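PDB 4HA6: pyridoxine 4-oxidase from Mesorhizobium loti, which probably oxidises the 4-hydroxymethyl group of pyridoxine to the aldehyde, using bound FAD as a GMC-family flavoprotein oxidase. Local coordinates for residues N1-G10 with D25-A33. Residues are numbered along the deposited sequence; the frame is centred on the assembly and turned at random. Where two conformers were deposited one is given.
With FAD (flavin-adenine dinucleotide), chain B.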
loop_
_atom_site.group_PDB
_atom_site.type_symbol
_atom_site.label_atom_id
_atom_site.label_comp_id
_atom_site.label_asym_id
_atom_site.label_seq_id
_atom_site.Cartn_x
_atom_site.Cartn_y
_atom_site.Cartn_z
ATOM N N ASN A 1 6.558 -23.349 -13.597
ATOM C CA ASN A 1 7.130 -24.598 -13.135
ATOM C C ASN A 1 8.613 -24.467 -12.775
ATOM O O ASN A 1 8.956 -23.971 -11.697
ATOM C CB ASN A 1 6.933 -25.691 -14.189
ATOM C CG ASN A 1 5.974 -26.762 -13.738
ATOM O OD1 ASN A 1 5.160 -26.538 -12.840
ATOM N ND2 ASN A 1 6.065 -27.939 -14.351
ATOM N N CYS A 2 9.477 -24.892 -13.702
ATOM C CA CYS A 2 10.901 -25.118 -13.435
ATOM C C CYS A 2 11.778 -23.856 -13.462
ATOM O O CYS A 2 12.739 -23.740 -12.706
ATOM C CB CYS A 2 11.461 -26.133 -14.442
ATOM S SG CYS A 2 10.333 -27.499 -14.893
ATOM N N ASP A 3 11.471 -22.924 -14.348
ATOM C CA ASP A 3 12.354 -21.782 -14.535
ATOM C C ASP A 3 12.228 -20.758 -13.406
ATOM O O ASP A 3 13.229 -20.391 -12.787
ATOM C CB ASP A 3 12.108 -21.119 -15.894
ATOM C CG ASP A 3 12.894 -21.771 -17.016
ATOM O OD1 ASP A 3 12.270 -22.120 -18.042
ATOM O OD2 ASP A 3 14.133 -21.919 -16.879
ATOM N N ILE A 4 11.012 -20.280 -13.149
ATOM C CA ILE A 4 10.806 -19.248 -12.125
ATOM C C ILE A 4 9.629 -19.578 -11.232
ATOM O O ILE A 4 8.550 -19.903 -11.721
ATOM C CB ILE A 4 10.448 -17.881 -12.730
ATOM C CG1 ILE A 4 11.171 -17.646 -14.046
ATOM C CG2 ILE A 4 10.721 -16.747 -11.727
ATOM C CD1 ILE A 4 10.337 -16.846 -15.010
ATOM N N VAL A 5 9.820 -19.440 -9.927
ATOM C CA VAL A 5 8.714 -19.573 -8.989
ATOM C C VAL A 5 8.412 -18.224 -8.340
ATOM O O VAL A 5 9.312 -17.572 -7.804
ATOM C CB VAL A 5 9.011 -20.620 -7.904
ATOM C CG1 VAL A 5 8.039 -20.468 -6.752
ATOM C CG2 VAL A 5 8.920 -22.019 -8.491
ATOM N N ILE A 6 7.148 -17.807 -8.399
ATOM C CA ILE A 6 6.699 -16.575 -7.744
ATOM C C ILE A 6 5.928 -16.918 -6.472
ATOM O O ILE A 6 4.928 -17.664 -6.510
ATOM C CB ILE A 6 5.806 -15.715 -8.689
ATOM C CG1 ILE A 6 6.537 -15.425 -10.006
ATOM C CG2 ILE A 6 5.373 -14.423 -8.026
ATOM C CD1 ILE A 6 5.614 -14.912 -11.110
ATOM N N VAL A 7 6.389 -16.375 -5.345
ATOM C CA VAL A 7 5.766 -16.663 -4.058
ATOM C C VAL A 7 4.833 -15.520 -3.669
ATOM O O VAL A 7 5.286 -14.416 -3.348
ATOM C CB VAL A 7 6.816 -16.867 -2.948
ATOM C CG1 VAL A 7 6.132 -17.135 -1.602
ATOM C CG2 VAL A 7 7.773 -18.005 -3.315
ATOM N N GLY A 8 3.529 -15.780 -3.695
ATOM C CA GLY A 8 2.549 -14.761 -3.371
ATOM C C GLY A 8 1.866 -14.203 -4.607
ATOM O O GLY A 8 2.512 -13.527 -5.420
ATOM N N GLY A 9 0.561 -14.473 -4.733
ATOM C CA GLY A 9 -0.229 -14.036 -5.872
ATOM C C GLY A 9 -1.036 -12.771 -5.617
ATOM O O GLY A 9 -2.239 -12.731 -5.897
ATOM N N GLY A 10 -0.378 -11.733 -5.098
ATOM C CA GLY A 10 -1.057 -10.499 -4.747
ATOM C C GLY A 10 -0.928 -9.478 -5.867
ATOM O O GLY A 10 -1.057 -9.817 -7.037
ATOM N N ASP A 25 9.404 -19.476 -23.539
ATOM C CA ASP A 25 10.513 -20.359 -23.174
ATOM C C ASP A 25 10.711 -20.367 -21.660
ATOM O O ASP A 25 11.605 -21.032 -21.135
ATOM C CB ASP A 25 11.798 -19.891 -23.863
ATOM C CG ASP A 25 11.650 -19.786 -25.381
ATOM O OD1 ASP A 25 11.022 -20.675 -25.998
ATOM O OD2 ASP A 25 12.152 -18.797 -25.961
ATOM N N SER A 26 9.877 -19.603 -20.963
ATOM C CA SER A 26 9.942 -19.516 -19.507
ATOM C C SER A 26 8.815 -20.322 -18.884
ATOM O O SER A 26 7.659 -20.198 -19.287
ATOM C CB SER A 26 9.847 -18.054 -19.046
ATOM O OG SER A 26 11.069 -17.365 -19.265
ATOM N N ARG A 27 9.155 -21.147 -17.905
ATOM C CA ARG A 27 8.153 -21.901 -17.170
ATOM C C ARG A 27 7.934 -21.214 -15.828
ATOM O O ARG A 27 8.854 -21.113 -15.016
ATOM C CB ARG A 27 8.629 -23.332 -16.949
ATOM C CG ARG A 27 7.674 -24.394 -17.465
ATOM C CD ARG A 27 8.378 -25.742 -17.562
ATOM N NE ARG A 27 7.583 -26.718 -18.301
ATOM C CZ ARG A 27 8.085 -27.792 -18.903
ATOM N NH1 ARG A 27 9.389 -28.032 -18.859
ATOM N NH2 ARG A 27 7.286 -28.627 -19.556
ATOM N N VAL A 28 6.707 -20.769 -15.586
ATOM C CA VAL A 28 6.406 -19.942 -14.427
ATOM C C VAL A 28 5.393 -20.616 -13.510
ATOM O O VAL A 28 4.326 -21.048 -13.959
ATOM C CB VAL A 28 5.845 -18.576 -14.872
ATOM C CG1 VAL A 28 5.449 -17.716 -13.654
ATOM C CG2 VAL A 28 6.863 -17.860 -15.760
ATOM N N LEU A 29 5.738 -20.723 -12.230
ATOM C CA LEU A 29 4.812 -21.238 -11.220
ATOM C C LEU A 29 4.465 -20.130 -10.220
ATOM O O LEU A 29 5.359 -19.482 -9.657
ATOM C CB LEU A 29 5.423 -22.441 -10.493
ATOM C CG LEU A 29 4.747 -22.910 -9.202
ATOM C CD1 LEU A 29 3.351 -23.449 -9.505
ATOM C CD2 LEU A 29 5.617 -23.966 -8.502
ATOM N N LEU A 30 3.170 -19.913 -10.001
ATOM C CA LEU A 30 2.713 -18.934 -9.014
ATOM C C LEU A 30 2.146 -19.663 -7.797
ATOM O O LEU A 30 1.249 -20.500 -7.939
ATOM C CB LEU A 30 1.649 -18.012 -9.632
ATOM C CG LEU A 30 1.027 -16.961 -8.712
ATOM C CD1 LEU A 30 2.109 -16.090 -8.103
ATOM C CD2 LEU A 30 -0.010 -16.115 -9.441
ATOM N N ILE A 31 2.675 -19.366 -6.608
ATOM C CA ILE A 31 2.212 -20.037 -5.378
ATOM C C ILE A 31 1.507 -19.053 -4.447
ATOM O O ILE A 31 2.141 -18.131 -3.921
ATOM C CB ILE A 31 3.371 -20.727 -4.615
ATOM C CG1 ILE A 31 4.163 -21.641 -5.554
ATOM C CG2 ILE A 31 2.850 -21.506 -3.399
ATOM C CD1 ILE A 31 5.334 -22.341 -4.879
ATOM N N GLU A 32 0.201 -19.251 -4.257
ATOM C CA GLU A 32 -0.620 -18.341 -3.453
ATOM C C GLU A 32 -1.195 -19.029 -2.221
ATOM O O GLU A 32 -1.776 -20.111 -2.317
ATOM C CB GLU A 32 -1.768 -17.746 -4.298
ATOM C CG GLU A 32 -2.864 -17.053 -3.485
ATOM C CD GLU A 32 -2.339 -15.925 -2.608
ATOM O OE1 GLU A 32 -1.343 -15.267 -3.014
ATOM O OE2 GLU A 32 -2.920 -15.692 -1.514
ATOM N N ALA A 33 -1.048 -18.390 -1.066
ATOM C CA ALA A 33 -1.555 -18.944 0.184
ATOM C C ALA A 33 -3.093 -19.020 0.204
ATOM O O ALA A 33 -3.678 -19.935 0.793
ATOM C CB ALA A 33 -1.042 -18.118 1.366
HETATM P PA FAD B . -0.060 -8.138 -1.466
HETATM O O1A FAD B . -0.901 -7.559 -2.595
HETATM O O2A FAD B . -0.572 -8.029 -0.057
HETATM O O5B FAD B . 0.203 -9.693 -1.828
HETATM C C5B FAD B . 0.748 -10.652 -0.926
HETATM C C4B FAD B . 0.207 -11.995 -1.397
HETATM O O4B FAD B . 1.083 -13.073 -1.054
HETATM C C3B FAD B . -1.135 -12.297 -0.744
HETATM O O3B FAD B . -2.003 -12.766 -1.790
HETATM C C2B FAD B . -0.835 -13.398 0.270
HETATM O O2B FAD B . -1.965 -14.271 0.452
HETATM C C1B FAD B . 0.360 -14.107 -0.360
HETATM N N9A FAD B . 1.306 -14.742 0.605
HETATM C C8A FAD B . 1.770 -14.207 1.756
HETATM N N7A FAD B . 2.634 -15.065 2.363
HETATM C C5A FAD B . 2.741 -16.175 1.595
HETATM C C6A FAD B . 3.490 -17.457 1.656
HETATM N N6A FAD B . 4.337 -17.734 2.699
HETATM N N1A FAD B . 3.309 -18.343 0.635
HETATM C C2A FAD B . 2.490 -18.078 -0.403
HETATM N N3A FAD B . 1.788 -16.927 -0.512
HETATM C C4A FAD B . 1.867 -15.951 0.435
HETATM N N1 FAD B . -3.199 1.042 -2.066
HETATM C C2 FAD B . -3.505 2.019 -2.939
HETATM O O2 FAD B . -2.603 2.448 -3.693
HETATM N N3 FAD B . -4.732 2.569 -3.011
HETATM C C4 FAD B . -5.746 2.164 -2.227
HETATM O O4 FAD B . -6.885 2.697 -2.296
HETATM C C4X FAD B . -5.487 1.092 -1.240
HETATM N N5 FAD B . -6.442 0.637 -0.403
HETATM C C5X FAD B . -6.181 -0.361 0.479
HETATM C C6 FAD B . -7.178 -0.829 1.332
HETATM C C7 FAD B . -6.912 -1.858 2.230
HETATM C C7M FAD B . -8.004 -2.356 3.145
HETATM C C8 FAD B . -5.553 -2.466 2.281
HETATM C C8M FAD B . -5.268 -3.574 3.259
HETATM C C9 FAD B . -4.548 -2.007 1.431
HETATM C C9A FAD B . -4.822 -0.970 0.539
HETATM N N10 FAD B . -3.816 -0.496 -0.321
HETATM C C10 FAD B . -4.120 0.537 -1.219
HETATM C "C1'" FAD B . -2.467 -1.073 -0.269
HETATM C "C2'" FAD B . -2.170 -1.994 -1.441
HETATM O "O2'" FAD B . -3.275 -2.885 -1.661
HETATM C "C3'" FAD B . -0.909 -2.781 -1.079
HETATM O "O3'" FAD B . 0.113 -1.848 -0.692
HETATM C "C4'" FAD B . -0.428 -3.630 -2.243
HETATM O "O4'" FAD B . -1.503 -4.502 -2.633
HETATM C "C5'" FAD B . 0.822 -4.435 -1.870
HETATM O "O5'" FAD B . 0.960 -5.501 -2.808
HETATM P P FAD B . 2.098 -6.605 -2.588
HETATM O O1P FAD B . 2.317 -7.400 -3.869
HETATM O O2P FAD B . 3.289 -5.972 -1.898
HETATM O O3P FAD B . 1.432 -7.550 -1.476
HETATM O O HOH W 1 4.091 -23.743 -15.226
#
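Ile4-Val7 and Val28-Ile31 pair as parallel strands whose axes come within 4.7 Å and are turned 18° from each other, with backbone bonds running from Ile4 N to Arg27 O through to Gly8 N on Ile31 O. Just before the strands, Asp3 OD1 accepts Arg27 N through its anti lone pair (3.3 Å), and the methylenes of the extended Arg27 chain lie against Asn1 CB and Cys2 SG. On one face Ile4 CD1 rests alongside Val28 CG2, Ile6 CD1 reaches back to Val28 CG1, and Ile6 CG2 meets Leu30 CD1 at 3.7 Å; helix 11-20 covers this layer. On the other, Val5 sets CG2 beside Leu29 CD2 and CG1 against Ile31 CD1, while Val7 CG1 approaches the adenine at FAD N1A. Glu32 swings CG opposite its own amide nitrogen (chi1 166°) and then folds at chi2, which carries the carboxylate to Gly9 and the ribose. OE1 takes Gly9 N (2.7 Å) and also FAD O3B. OE2 takes FAD O2B (2.6 Å) and Gly34 N. With an alanine here, Gly9 N and both ribose hydroxyls are likely to lose their carboxylate acceptor. Gly8 and Gly10 have no room for a CB beside FAD O4B and O5B. This is the Rossmann-type beta-alpha-beta dinucleotide site, in which one buried carboxylate, held by two backbone amides, fixes the adenosine ribose through both hydroxyls.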